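Local coordinates for oligopeptide ABC transporter, periplasmic oligopeptide-binding protein, putative (Thermotoga maritima MSB8, PDB 5IPW) that probably binds oligopeptides in the periplasm and hands them to an ABC transporter for import across the inner membrane, at residues I112-K117 against D164-F169; S366-R371 against D411-L416. All coordinates share one frame; numbering follows the deposited sequence.

How the interactions relate
From the N terminus, interaction 1 forms first. Strand 110-115 is followed by helices 129-140 and 151-154 and strand 157-163, and the contact closes when strand 166-171 pairs back on it. The loop spans 46 residues between the segments. Interaction 2 opens later, near the C-terminal part of helix 359-367. Helices 371-379 and 399-403 follow, and helix 410-420 then packs against that part after 39 intervening residues. The two loops lie in series and neither nest nor cross. The centres of interactions 1 and 2 are about 57 Å apart, on opposite sides of the chain's centre. Interaction 1 joins neighbouring strands of a five-stranded antiparallel sheet, while interaction 2 joins two helices.

Interaction 1 of 2, residues I112-K117 against D164-F169; sequences IFHLRK and DYTVKF
Phe-113 and Val-167 form a hydrogen-bonded pair between neighbouring strands of a five-stranded antiparallel sheet. Phe-113 N donates to Val-167 O at 2.9 Å, and Val-167 N returns a bond to Phe-113 O at 3.1 Å. Leu-115 N to Tyr-165 O adds a third bond of 2.8 Å. On the face of Phe-113 and Val-167, Phe-113 CB meets Val-167 CG1 at 3.7 Å. The rings of Phe-113 and Phe-169 also meet here, with planes at 89°. Helix 129-140 covers Val-167 and Phe-169. On the other face, the CG2 methyls of Ile-112 and Thr-166 touch at 3.6 Å. The hydroxyl of Thr-166 bonds to Asp-163. Past the strand pairing, Lys-117 CA lies over one face of the Tyr-165 ring, 3.8 Å from its centroid, a CH-pi contact. Lys-117 CG, anti to the backbone N (chi1 176°), itself rests against Tyr-165 CE2 at 3.6 Å. Asp-164 CB lies over the opposite face, toward its rim. An alanine in place of Tyr-165 removes the ring and would probably leave a gap beside Lys-117, whose chain would be held less firmly. Main-chain bonds thus set the strand pairing, while the contacts between side chains are apolar.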
loop_
_atom_site.group_PDB
_atom_site.type_symbol
_atom_site.label_atom_id
_atom_site.label_comp_id
_atom_site.label_asym_id
_atom_site.label_seq_id
_atom_site.Cartn_x
_atom_site.Cartn_y
_atom_site.Cartn_z
ATOM N N ILE A 112 -0.053 -4.839 -23.651
ATOM C CA ILE A 112 -0.706 -3.818 -24.463
ATOM C C ILE A 112 -1.803 -3.172 -23.630
ATOM O O ILE A 112 -2.616 -3.869 -23.029
ATOM C CB ILE A 112 -1.327 -4.407 -25.752
ATOM C CG1 ILE A 112 -0.268 -4.575 -26.845
ATOM C CG2 ILE A 112 -2.419 -3.497 -26.304
ATOM C CD1 ILE A 112 0.790 -5.612 -26.558
ATOM N N PHE A 113 -1.822 -1.842 -23.603
ATOM C CA PHE A 113 -2.908 -1.092 -22.975
ATOM C C PHE A 113 -3.670 -0.321 -24.040
ATOM O O PHE A 113 -3.072 0.389 -24.852
ATOM C CB PHE A 113 -2.373 -0.125 -21.920
ATOM C CG PHE A 113 -1.853 -0.799 -20.690
ATOM C CD1 PHE A 113 -2.712 -1.157 -19.667
ATOM C CD2 PHE A 113 -0.501 -1.077 -20.554
ATOM C CE1 PHE A 113 -2.237 -1.789 -18.529
ATOM C CE2 PHE A 113 -0.017 -1.701 -19.419
ATOM C CZ PHE A 113 -0.888 -2.060 -18.404
ATOM N N HIS A 114 -4.994 -0.467 -24.017
ATOM C CA HIS A 114 -5.870 0.183 -24.979
ATOM C C HIS A 114 -6.492 1.420 -24.359
ATOM O O HIS A 114 -7.260 1.331 -23.402
ATOM C CB HIS A 114 -6.959 -0.781 -25.434
ATOM C CG HIS A 114 -6.424 -2.005 -26.106
ATOM N ND1 HIS A 114 -6.189 -2.065 -27.463
ATOM C CD2 HIS A 114 -6.058 -3.208 -25.605
ATOM C CE1 HIS A 114 -5.713 -3.257 -27.769
ATOM N NE2 HIS A 114 -5.622 -3.969 -26.660
ATOM N N LEU A 115 -6.157 2.571 -24.923
ATOM C CA LEU A 115 -6.564 3.850 -24.376
ATOM C C LEU A 115 -7.909 4.275 -24.933
ATOM O O LEU A 115 -8.457 3.625 -25.827
ATOM C CB LEU A 115 -5.508 4.909 -24.693
ATOM C CG LEU A 115 -4.074 4.562 -24.284
ATOM C CD1 LEU A 115 -3.168 5.758 -24.530
ATOM C CD2 LEU A 115 -4.000 4.125 -22.832
ATOM N N ARG A 116 -8.420 5.385 -24.409
ATOM C CA ARG A 116 -9.757 5.845 -24.713
ATOM C C ARG A 116 -9.590 7.038 -25.635
ATOM O O ARG A 116 -8.979 8.045 -25.268
ATOM C CB ARG A 116 -10.509 6.203 -23.422
ATOM C CG ARG A 116 -10.094 5.340 -22.229
ATOM C CD ARG A 116 -10.728 5.749 -20.907
ATOM N NE ARG A 116 -12.038 5.142 -20.825
ATOM C CZ ARG A 116 -12.374 4.097 -20.082
ATOM N NH1 ARG A 116 -11.525 3.500 -19.255
ATOM N NH2 ARG A 116 -13.614 3.652 -20.165
ATOM N N LYS A 117 -10.092 6.892 -26.856
ATOM C CA LYS A 117 -9.974 7.918 -27.869
ATOM C C LYS A 117 -10.762 9.158 -27.461
ATOM O O LYS A 117 -11.882 9.063 -26.966
ATOM C CB LYS A 117 -10.471 7.382 -29.218
ATOM C CG LYS A 117 -10.478 8.399 -30.357
ATOM C CD LYS A 117 -10.927 7.758 -31.669
ATOM C CE LYS A 117 -11.384 8.793 -32.694
ATOM N NZ LYS A 117 -10.274 9.640 -33.213
ATOM N N ASP A 164 -2.119 6.005 -31.780
ATOM C CA ASP A 164 -2.424 7.056 -30.812
ATOM C C ASP A 164 -3.038 6.545 -29.516
ATOM O O ASP A 164 -2.876 7.170 -28.470
ATOM C CB ASP A 164 -3.370 8.091 -31.426
ATOM C CG ASP A 164 -2.676 9.008 -32.403
ATOM O OD1 ASP A 164 -1.426 9.019 -32.456
ATOM O OD2 ASP A 164 -3.397 9.729 -33.118
ATOM N N TYR A 165 -3.746 5.426 -29.585
ATOM C CA TYR A 165 -4.509 4.935 -28.454
ATOM C C TYR A 165 -4.137 3.514 -28.050
ATOM O O TYR A 165 -4.905 2.832 -27.380
ATOM C CB TYR A 165 -5.997 5.087 -28.774
ATOM C CG TYR A 165 -6.311 6.519 -29.140
ATOM C CD1 TYR A 165 -6.199 7.533 -28.187
ATOM C CD2 TYR A 165 -6.652 6.876 -30.445
ATOM C CE1 TYR A 165 -6.449 8.857 -28.511
ATOM C CE2 TYR A 165 -6.906 8.198 -30.782
ATOM C CZ TYR A 165 -6.806 9.185 -29.808
ATOM O OH TYR A 165 -7.057 10.503 -30.116
ATOM N N THR A 166 -2.942 3.082 -28.435
ATOM C CA THR A 166 -2.422 1.787 -28.011
ATOM C C THR A 166 -0.957 1.943 -27.656
ATOM O O THR A 166 -0.171 2.454 -28.458
ATOM C CB THR A 166 -2.546 0.710 -29.109
ATOM O OG1 THR A 166 -3.712 0.946 -29.901
ATOM C CG2 THR A 166 -2.637 -0.663 -28.485
ATOM N N VAL A 167 -0.605 1.506 -26.451
ATOM C CA VAL A 167 0.765 1.563 -25.962
ATOM C C VAL A 167 1.197 0.146 -25.614
ATOM O O VAL A 167 0.422 -0.632 -25.047
ATOM C CB VAL A 167 0.919 2.511 -24.740
ATOM C CG1 VAL A 167 -0.028 2.139 -23.608
ATOM C CG2 VAL A 167 2.365 2.545 -24.245
ATOM N N LYS A 168 2.437 -0.174 -25.969
ATOM C CA LYS A 168 2.987 -1.506 -25.793
ATOM C C LYS A 168 4.220 -1.425 -24.913
ATOM O O LYS A 168 5.145 -0.675 -25.207
ATOM C CB LYS A 168 3.345 -2.106 -27.161
ATOM C CG LYS A 168 4.138 -3.410 -27.117
ATOM C CD LYS A 168 4.377 -3.969 -28.514
ATOM C CE LYS A 168 5.293 -5.188 -28.485
ATOM N NZ LYS A 168 5.181 -6.006 -29.723
ATOM N N PHE A 169 4.215 -2.191 -23.830
ATOM C CA PHE A 169 5.383 -2.353 -22.973
ATOM C C PHE A 169 5.962 -3.728 -23.258
ATOM O O PHE A 169 5.315 -4.730 -22.967
ATOM C CB PHE A 169 4.987 -2.282 -21.494
ATOM C CG PHE A 169 4.506 -0.926 -21.048
ATOM C CD1 PHE A 169 3.200 -0.524 -21.285
ATOM C CD2 PHE A 169 5.351 -0.064 -20.361
ATOM C CE1 PHE A 169 2.754 0.717 -20.867
ATOM C CE2 PHE A 169 4.908 1.180 -19.942
ATOM C CZ PHE A 169 3.609 1.571 -20.195
#

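Interaction 2 of 2, residues S366-R371 against D411-L416; sequences SLAINR and DRANKL
The last part of helix 359-367 and the residues after it meet the early turns of helix 410-420, with the CA atoms of Leu-367 and Ala-413 5.7 Å apart. No hydrogen bond joins the two segments. A backbone hydrogen bond between Leu-367 and Asp-409, just before 411-416, joins the main chain beside the contact. Leu-367 carries most of the packing, and its side chain sets out toward helix 410-420. Its CG is anti to the carbonyl carbon (chi1 -66°), and the CD1 methyl ends between two residues one turn apart. On one of them it touches Arg-412 CG at 3.5 Å. On the other it meets Leu-416 CD1 at 4.0 Å, and these two leucine side chains cross at about a right angle. The Arg-412 chain bends at chi2 (71°), and Leu-416 CD1 lies loosely over one face of its guanidinium, toward the rim. Arg-412, an exposed residue, contributes the aliphatic part of its chain through CG. Deeper in, Ala-413 CB lies 4.0 Å from Leu-367 CB. The methyls of Ala-368 and Ala-413 come together more loosely, with their CB atoms 4.4 Å apart. Ala-364, one turn earlier in the first helix, continues the packing against Ala-413 and Leu-416, and Trp-461 of helix 448-462 packs on Ala-368. Ser-366 and Ile-369 pack on strand 589-591, an outermost strand of a five-stranded mixed sheet. The chain turns away after Ala-368, and Ile-369 N bonds back to Ser-366 O at 2.8 Å. The small side chains of Ala-368 and Ala-413 are consistent with the close backbone approach, and the contact rests on apolar packing.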
loop_
_atom_site.group_PDB
_atom_site.type_symbol
_atom_site.label_atom_id
_atom_site.label_comp_id
_atom_site.label_asym_id
_atom_site.label_seq_id
_atom_site.Cartn_x
_atom_site.Cartn_y
_atom_site.Cartn_z
ATOM N N SER A 366 2.590 -19.711 21.087
ATOM C CA SER A 366 1.433 -18.873 20.712
ATOM C C SER A 366 0.207 -19.157 21.588
ATOM O O SER A 366 -0.428 -18.226 22.097
ATOM C CB SER A 366 1.072 -18.997 19.211
ATOM O OG SER A 366 1.173 -20.319 18.696
ATOM N N LEU A 367 -0.098 -20.439 21.789
ATOM C CA LEU A 367 -1.260 -20.846 22.596
ATOM C C LEU A 367 -1.216 -20.300 24.022
ATOM O O LEU A 367 -2.258 -20.068 24.636
ATOM C CB LEU A 367 -1.393 -22.368 22.622
ATOM C CG LEU A 367 -1.726 -22.995 21.264
ATOM C CD1 LEU A 367 -1.469 -24.488 21.309
ATOM C CD2 LEU A 367 -3.162 -22.692 20.866
ATOM N N ALA A 368 -0.011 -20.071 24.533
ATOM C CA ALA A 368 0.164 -19.478 25.855
ATOM C C ALA A 368 -0.116 -17.978 25.897
ATOM O O ALA A 368 -0.103 -17.380 26.975
ATOM C CB ALA A 368 1.568 -19.755 26.363
ATOM N N ILE A 369 -0.363 -17.366 24.740
ATOM C CA ILE A 369 -0.583 -15.925 24.684
ATOM C C ILE A 369 -2.065 -15.585 24.807
ATOM O O ILE A 369 -2.905 -16.117 24.078
ATOM C CB ILE A 369 -0.019 -15.299 23.393
ATOM C CG1 ILE A 369 1.429 -15.760 23.177
ATOM C CG2 ILE A 369 -0.090 -13.780 23.482
ATOM C CD1 ILE A 369 2.156 -15.105 22.018
ATOM N N ASN A 370 -2.360 -14.693 25.750
ATOM C CA ASN A 370 -3.685 -14.121 25.923
ATOM C C ASN A 370 -3.799 -12.835 25.099
ATOM O O ASN A 370 -3.595 -11.731 25.617
ATOM C CB ASN A 370 -3.921 -13.842 27.420
ATOM C CG ASN A 370 -5.392 -13.637 27.789
ATOM O OD1 ASN A 370 -5.678 -13.103 28.861
ATOM N ND2 ASN A 370 -6.324 -14.072 26.937
ATOM N N ARG A 371 -4.105 -12.979 23.810
ATOM C CA ARG A 371 -4.187 -11.821 22.907
ATOM C C ARG A 371 -5.286 -10.856 23.332
ATOM O O ARG A 371 -5.063 -9.640 23.408
ATOM C CB ARG A 371 -4.440 -12.253 21.461
ATOM C CG ARG A 371 -3.207 -12.681 20.690
ATOM C CD ARG A 371 -3.070 -14.181 20.601
ATOM N NE ARG A 371 -1.931 -14.556 19.775
ATOM C CZ ARG A 371 -1.546 -15.807 19.537
ATOM N NH1 ARG A 371 -2.207 -16.841 20.052
ATOM N NH2 ARG A 371 -0.485 -16.023 18.775
ATOM N N ASP A 411 -3.177 -24.654 29.193
ATOM C CA ASP A 411 -3.176 -26.105 29.462
ATOM C C ASP A 411 -2.766 -26.916 28.221
ATOM O O ASP A 411 -2.108 -27.947 28.330
ATOM C CB ASP A 411 -4.561 -26.578 29.952
ATOM C CG ASP A 411 -5.087 -25.777 31.154
ATOM O OD1 ASP A 411 -4.337 -24.956 31.726
ATOM O OD2 ASP A 411 -6.266 -25.966 31.524
ATOM N N ARG A 412 -3.170 -26.445 27.046
ATOM C CA ARG A 412 -2.834 -27.102 25.785
ATOM C C ARG A 412 -1.361 -26.923 25.419
ATOM O O ARG A 412 -0.737 -27.838 24.876
ATOM C CB ARG A 412 -3.735 -26.553 24.679
ATOM C CG ARG A 412 -3.274 -26.759 23.248
ATOM C CD ARG A 412 -3.370 -28.194 22.771
ATOM N NE ARG A 412 -3.515 -28.227 21.315
ATOM C CZ ARG A 412 -3.157 -29.238 20.525
ATOM N NH1 ARG A 412 -2.604 -30.341 21.026
ATOM N NH2 ARG A 412 -3.345 -29.137 19.212
ATOM N N ALA A 413 -0.820 -25.738 25.688
ATOM C CA ALA A 413 0.587 -25.460 25.410
ATOM C C ALA A 413 1.468 -26.250 26.366
ATOM O O ALA A 413 2.305 -27.052 25.936
ATOM C CB ALA A 413 0.870 -23.972 25.537
ATOM N N ASN A 414 1.254 -26.033 27.663
ATOM C CA ASN A 414 1.945 -26.795 28.705
ATOM C C ASN A 414 2.065 -28.257 28.342
ATOM O O ASN A 414 3.128 -28.853 28.483
ATOM C CB ASN A 414 1.234 -26.649 30.050
ATOM C CG ASN A 414 1.873 -25.596 30.920
ATOM O OD1 ASN A 414 3.094 -25.518 30.994
ATOM N ND2 ASN A 414 1.062 -24.778 31.581
ATOM N N LYS A 415 0.969 -28.818 27.851
ATOM C CA LYS A 415 0.952 -30.196 27.391
ATOM C C LYS A 415 1.901 -30.390 26.212
ATOM O O LYS A 415 2.696 -31.327 26.203
ATOM C CB LYS A 415 -0.480 -30.620 27.016
ATOM C CG LYS A 415 -0.655 -32.117 26.790
ATOM C CD LYS A 415 -0.441 -32.922 28.071
ATOM C CE LYS A 415 0.466 -34.123 27.842
ATOM N NZ LYS A 415 1.078 -34.616 29.108
ATOM N N LEU A 416 1.822 -29.501 25.227
ATOM C CA LEU A 416 2.679 -29.590 24.028
ATOM C C LEU A 416 4.182 -29.571 24.334
ATOM O O LEU A 416 4.975 -30.191 23.617
ATOM C CB LEU A 416 2.324 -28.502 22.998
ATOM C CG LEU A 416 1.391 -28.949 21.865
ATOM C CD1 LEU A 416 0.870 -27.741 21.104
ATOM C CD2 LEU A 416 2.085 -29.920 20.914
#